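Local coordinates for protein cysteine synthase (PDB 5XEM) that produces hydrogen sulfide and probably also makes L-cysteine and acetate from O-acetyl-L-serine and hydrogen sulfide, with pyridoxal 5'-phosphate as cofactor, at residues A[202-214]-A[220-232]. Residues are numbered along the deposited sequence; the frame is centred on the assembly and turned at random.
Sequences FPVEPASSPLLSK and HKIQGMGMSIGGI. With 85F ((2R)-2-azanyl-3-[(2R)-2-azanyl-3-oxidanyl-3-oxidanylidene-propyl]sulfanyl-propanoic acid), chain C; PLP (pyridoxal-5'-phosphate), chain D.
Pro206 sets CG over the centre of one face of the His220 imidazole: its CG sits 3.6 Å from the centroid of the His220 ring and 7° off the ring normal, a CH-pi contact centred on the ring. With chi1 of 71°, His220 CG stands between its own backbone N and carbonyl carbon; this places the ring with its edge against Ile222 of its own loop, where ND1 accepts the Ile222 N-H at 3.0 Å, tilted out of the ring plane. Beside this pair, Ile222 CD1 touches the CA and CB of Pro206. Met225, bent at chi3 (58°), brings its CE against the strand, 4.0 Å from Val204 CG1, while its CG packs near PLP C6.

The loop thus rests on the C-terminal end of strand 200-206, in a parallel part of the larger sheet of this fold type II PLP enzyme, and it supplies part of the active-site wall. There the carbonyl oxygens of Gly224 and Gly226 accept from 85F NZ2, and Ser228 N and OG grip the same ligand's carboxylate, the OG at 2.7 Å from 85F OH1.

No direct hydrogen bond joins the two segments; water 1 bridges them, donating to Ser209 O and accepting from Met227 N at 2.8 Å. Farther along, Met227 reaches out in an extended chain and crosses Leu211 and Leu212 at about right angles, its SD 4.0 Å from Leu212 CD2. That same methyl meets Ile232 CD1 at 3.7 Å. The helix start carrying these leucines is tied to the strand by Glu205, whose OE1 accepts Leu212 N through its syn lone pair while OE2 takes both Ser213 N and OG.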
loop_
_atom_site.group_PDB
_atom_site.type_symbol
_atom_site.label_atom_id
_atom_site.label_comp_id
_atom_site.label_asym_id
_atom_site.label_seq_id
_atom_site.Cartn_x
_atom_site.Cartn_y
_atom_site.Cartn_z
ATOM N N PHE A 202 0.696 -9.422 24.905
ATOM C CA PHE A 202 2.017 -10.014 24.750
ATOM C C PHE A 202 2.849 -9.310 23.671
ATOM O O PHE A 202 2.383 -9.219 22.532
ATOM C CB PHE A 202 1.922 -11.482 24.349
ATOM C CG PHE A 202 1.078 -12.331 25.271
ATOM C CD1 PHE A 202 -0.276 -12.484 25.040
ATOM C CD2 PHE A 202 1.659 -13.008 26.335
ATOM C CE1 PHE A 202 -1.050 -13.266 25.878
ATOM C CE2 PHE A 202 0.882 -13.804 27.175
ATOM C CZ PHE A 202 -0.463 -13.943 26.940
ATOM N N PRO A 203 4.077 -8.871 24.028
ATOM C CA PRO A 203 5.061 -8.444 23.059
ATOM C C PRO A 203 5.766 -9.645 22.439
ATOM O O PRO A 203 5.858 -10.719 23.085
ATOM C CB PRO A 203 6.023 -7.616 23.908
ATOM C CG PRO A 203 6.052 -8.339 25.213
ATOM C CD PRO A 203 4.669 -8.909 25.383
ATOM N N VAL A 204 6.263 -9.476 21.203
ATOM C CA VAL A 204 7.062 -10.478 20.542
ATOM C C VAL A 204 8.424 -9.857 20.246
ATOM O O VAL A 204 8.512 -8.684 19.875
ATOM C CB VAL A 204 6.432 -10.972 19.207
ATOM C CG1 VAL A 204 7.243 -12.155 18.675
ATOM C CG2 VAL A 204 4.938 -11.299 19.364
ATOM N N GLU A 205 9.479 -10.629 20.446
ATOM C CA GLU A 205 10.832 -10.206 20.072
ATOM C C GLU A 205 11.489 -11.285 19.221
ATOM O O GLU A 205 10.993 -12.418 19.147
ATOM C CB GLU A 205 11.643 -9.873 21.341
ATOM C CG GLU A 205 12.049 -11.070 22.180
ATOM C CD GLU A 205 12.832 -10.688 23.430
ATOM O OE1 GLU A 205 13.178 -9.492 23.585
ATOM O OE2 GLU A 205 13.107 -11.593 24.251
ATOM N N PRO A 206 12.581 -10.946 18.521
ATOM C CA PRO A 206 13.236 -11.975 17.723
ATOM C C PRO A 206 13.866 -13.041 18.620
ATOM O O PRO A 206 14.572 -12.698 19.586
ATOM C CB PRO A 206 14.328 -11.200 16.976
ATOM C CG PRO A 206 13.903 -9.791 17.026
ATOM C CD PRO A 206 13.176 -9.625 18.309
ATOM N N ALA A 207 13.658 -14.300 18.283
ATOM C CA ALA A 207 14.293 -15.385 19.046
ATOM C C ALA A 207 15.806 -15.270 19.050
ATOM O O ALA A 207 16.411 -15.641 20.052
ATOM C CB ALA A 207 13.867 -16.765 18.531
ATOM N N SER A 208 16.431 -14.778 17.969
ATOM C CA SER A 208 17.897 -14.630 17.949
ATOM C C SER A 208 18.392 -13.258 18.461
ATOM O O SER A 208 19.586 -12.950 18.405
ATOM C CB SER A 208 18.456 -14.920 16.556
ATOM O OG SER A 208 17.735 -14.226 15.592
ATOM N N SER A 209 17.479 -12.439 18.953
ATOM C CA SER A 209 17.862 -11.267 19.721
ATOM C C SER A 209 16.943 -11.084 20.915
ATOM O O SER A 209 16.217 -10.085 21.022
ATOM C CB SER A 209 17.888 -10.020 18.857
ATOM O OG SER A 209 18.635 -9.009 19.529
ATOM N N PRO A 210 17.045 -12.009 21.875
ATOM C CA PRO A 210 16.089 -12.153 22.942
ATOM C C PRO A 210 16.430 -11.295 24.153
ATOM O O PRO A 210 16.636 -11.826 25.272
ATOM C CB PRO A 210 16.199 -13.624 23.243
ATOM C CG PRO A 210 17.653 -13.880 23.123
ATOM C CD PRO A 210 18.095 -13.044 21.973
ATOM N N LEU A 211 16.415 -9.979 23.954
ATOM C CA LEU A 211 16.820 -9.057 25.004
ATOM C C LEU A 211 15.916 -9.148 26.231
ATOM O O LEU A 211 16.424 -9.206 27.370
ATOM C CB LEU A 211 16.906 -7.602 24.500
ATOM C CG LEU A 211 17.331 -6.559 25.531
ATOM C CD1 LEU A 211 18.652 -6.957 26.169
ATOM C CD2 LEU A 211 17.427 -5.157 24.909
ATOM N N LEU A 212 14.613 -9.115 26.006
ATOM C CA LEU A 212 13.635 -9.093 27.097
ATOM C C LEU A 212 13.575 -10.430 27.811
ATOM O O LEU A 212 13.374 -10.478 29.050
ATOM C CB LEU A 212 12.230 -8.750 26.577
ATOM C CG LEU A 212 12.062 -7.395 25.847
ATOM C CD1 LEU A 212 10.615 -7.197 25.402
ATOM C CD2 LEU A 212 12.502 -6.254 26.742
ATOM N N SER A 213 13.725 -11.518 27.063
ATOM C CA SER A 213 13.469 -12.849 27.608
ATOM C C SER A 213 14.742 -13.485 28.146
ATOM O O SER A 213 14.670 -14.253 29.087
ATOM C CB SER A 213 12.780 -13.769 26.588
ATOM O OG SER A 213 13.546 -13.938 25.403
ATOM N N LYS A 214 15.895 -13.158 27.564
ATOM C CA LYS A 214 17.177 -13.741 28.007
ATOM C C LYS A 214 18.295 -12.782 28.306
ATOM O O LYS A 214 19.353 -13.220 28.747
ATOM C CB LYS A 214 17.670 -14.778 27.001
ATOM C CG LYS A 214 16.686 -15.914 26.761
ATOM C CD LYS A 214 17.287 -16.968 25.850
ATOM C CE LYS A 214 16.429 -18.221 25.765
ATOM N NZ LYS A 214 17.321 -19.383 25.475
ATOM N N HIS A 220 19.467 -10.708 13.781
ATOM C CA HIS A 220 18.191 -11.291 13.361
ATOM C C HIS A 220 17.765 -10.625 12.077
ATOM O O HIS A 220 18.303 -9.577 11.696
ATOM C CB HIS A 220 17.117 -11.115 14.443
ATOM C CG HIS A 220 16.649 -9.692 14.582
ATOM N ND1 HIS A 220 15.593 -9.206 13.881
ATOM C CD2 HIS A 220 17.137 -8.630 15.348
ATOM C CE1 HIS A 220 15.450 -7.887 14.161
ATOM N NE2 HIS A 220 16.377 -7.543 15.060
ATOM N N LYS A 221 16.824 -11.263 11.393
ATOM C CA LYS A 221 16.356 -10.815 10.066
ATOM C C LYS A 221 14.921 -10.273 10.111
ATOM O O LYS A 221 14.314 -10.027 9.045
ATOM C CB LYS A 221 16.432 -11.980 9.075
ATOM C CG LYS A 221 17.832 -12.553 8.913
ATOM C CD LYS A 221 17.892 -13.715 7.934
ATOM C CE LYS A 221 19.295 -14.301 7.888
ATOM N NZ LYS A 221 19.334 -15.529 7.049
ATOM N N ILE A 222 14.361 -10.100 11.303
ATOM C CA ILE A 222 12.955 -9.662 11.416
ATOM C C ILE A 222 12.978 -8.135 11.429
ATOM O O ILE A 222 12.905 -7.484 12.485
ATOM C CB ILE A 222 12.222 -10.240 12.639
ATOM C CG1 ILE A 222 12.421 -11.774 12.712
ATOM C CG2 ILE A 222 10.745 -9.838 12.623
ATOM C CD1 ILE A 222 11.841 -12.429 13.954
ATOM N N GLN A 223 13.094 -7.571 10.230
ATOM C CA GLN A 223 13.305 -6.129 10.074
ATOM C C GLN A 223 12.275 -5.287 10.802
ATOM O O GLN A 223 11.071 -5.529 10.675
ATOM C CB GLN A 223 13.343 -5.752 8.588
ATOM C CG GLN A 223 14.451 -6.418 7.807
ATOM C CD GLN A 223 14.544 -5.924 6.362
ATOM O OE1 GLN A 223 14.397 -4.714 6.085
ATOM N NE2 GLN A 223 14.811 -6.856 5.433
ATOM N N GLY A 224 12.742 -4.279 11.556
ATOM C CA GLY A 224 11.845 -3.424 12.337
ATOM C C GLY A 224 11.735 -3.885 13.788
ATOM O O GLY A 224 11.598 -3.065 14.728
ATOM N N MET A 225 11.812 -5.189 14.006
ATOM C CA MET A 225 11.749 -5.681 15.396
ATOM C C MET A 225 13.173 -5.739 15.984
ATOM O O MET A 225 14.161 -5.487 15.289
ATOM C CB MET A 225 11.051 -7.030 15.447
ATOM C CG MET A 225 9.538 -6.919 15.514
ATOM S SD MET A 225 8.651 -8.467 15.307
ATOM C CE MET A 225 9.381 -9.414 16.677
ATOM N N GLY A 226 13.264 -6.055 17.265
ATOM C CA GLY A 226 14.526 -6.148 17.961
ATOM C C GLY A 226 14.895 -4.815 18.581
ATOM O O GLY A 226 14.419 -3.769 18.158
ATOM N N MET A 227 15.775 -4.870 19.565
ATOM C CA MET A 227 16.176 -3.701 20.355
ATOM C C MET A 227 17.680 -3.577 20.305
ATOM O O MET A 227 18.373 -4.363 20.940
ATOM C CB MET A 227 15.724 -3.921 21.785
ATOM C CG MET A 227 14.226 -3.708 21.921
ATOM S SD MET A 227 13.597 -4.152 23.557
ATOM C CE MET A 227 11.840 -3.918 23.326
ATOM N N SER A 228 18.181 -2.615 19.533
ATOM C CA SER A 228 19.628 -2.480 19.309
ATOM C C SER A 228 20.213 -1.105 19.624
ATOM O O SER A 228 21.301 -0.743 19.110
ATOM C CB SER A 228 20.002 -2.912 17.885
ATOM O OG SER A 228 19.459 -2.086 16.864
ATOM N N ILE A 229 19.525 -0.334 20.448
ATOM C CA ILE A 229 20.058 0.990 20.856
ATOM C C ILE A 229 20.983 0.910 22.077
ATOM O O ILE A 229 21.499 1.939 22.507
ATOM C CB ILE A 229 18.959 2.067 21.115
ATOM C CG1 ILE A 229 18.171 1.785 22.409
ATOM C CG2 ILE A 229 18.050 2.172 19.904
ATOM C CD1 ILE A 229 17.237 2.909 22.846
ATOM N N GLY A 230 21.178 -0.281 22.640
ATOM C CA GLY A 230 22.069 -0.456 23.804
ATOM C C GLY A 230 21.334 -0.605 25.117
ATOM O O GLY A 230 21.914 -0.414 26.195
ATOM N N GLY A 231 20.060 -0.962 25.043
ATOM C CA GLY A 231 19.251 -1.168 26.240
ATOM C C GLY A 231 17.794 -1.189 25.835
ATOM O O GLY A 231 17.476 -1.060 24.637
ATOM N N ILE A 232 16.915 -1.352 26.814
ATOM C CA ILE A 232 15.478 -1.349 26.563
ATOM C C ILE A 232 14.961 0.087 26.406
ATOM O O ILE A 232 15.220 0.929 27.246
ATOM C CB ILE A 232 14.721 -2.088 27.691
ATOM C CG1 ILE A 232 15.192 -3.542 27.775
ATOM C CG2 ILE A 232 13.216 -2.051 27.461
ATOM C CD1 ILE A 232 14.703 -4.277 29.002
HETATM N N 85F C . 10.436 -0.005 13.512
HETATM C CA 85F C . 11.173 1.188 13.979
HETATM C CB 85F C . 12.505 0.773 14.641
HETATM S SG 85F C . 12.315 -0.036 16.211
HETATM C CD 85F C . 13.983 -0.313 16.847
HETATM C CE 85F C . 14.875 -1.222 15.960
HETATM N NZ2 85F C . 14.189 -2.469 15.595
HETATM C CZ1 85F C . 16.144 -1.573 16.783
HETATM O OH1 85F C . 16.893 -2.463 16.280
HETATM O OH2 85F C . 16.377 -0.999 17.884
HETATM C C 85F C . 11.441 2.146 12.839
HETATM O OXT 85F C . 10.679 2.087 11.862
HETATM O O 85F C . 12.385 2.964 12.981
HETATM N N1 PLP D . 7.626 -4.075 12.635
HETATM C C2 PLP D . 8.145 -3.176 11.784
HETATM C C2A PLP D . 8.094 -3.437 10.278
HETATM C C3 PLP D . 8.715 -1.979 12.254
HETATM O O3 PLP D . 9.217 -1.078 11.373
HETATM C C4 PLP D . 8.761 -1.722 13.622
HETATM C C4A PLP D . 9.373 -0.445 14.173
HETATM C C5 PLP D . 8.207 -2.681 14.480
HETATM C C6 PLP D . 7.642 -3.839 13.950
HETATM C C5A PLP D . 8.183 -2.513 15.984
HETATM O O4P PLP D . 7.217 -1.468 16.359
HETATM P P PLP D . 7.383 -0.552 17.690
HETATM O O1P PLP D . 6.176 0.176 17.911
HETATM O O2P PLP D . 8.557 0.253 17.416
HETATM O O3P PLP D . 7.726 -1.537 18.751
HETATM O O HOH W 1 16.066 -7.367 20.847
HETATM O O HOH W 2 18.692 -6.434 18.633
#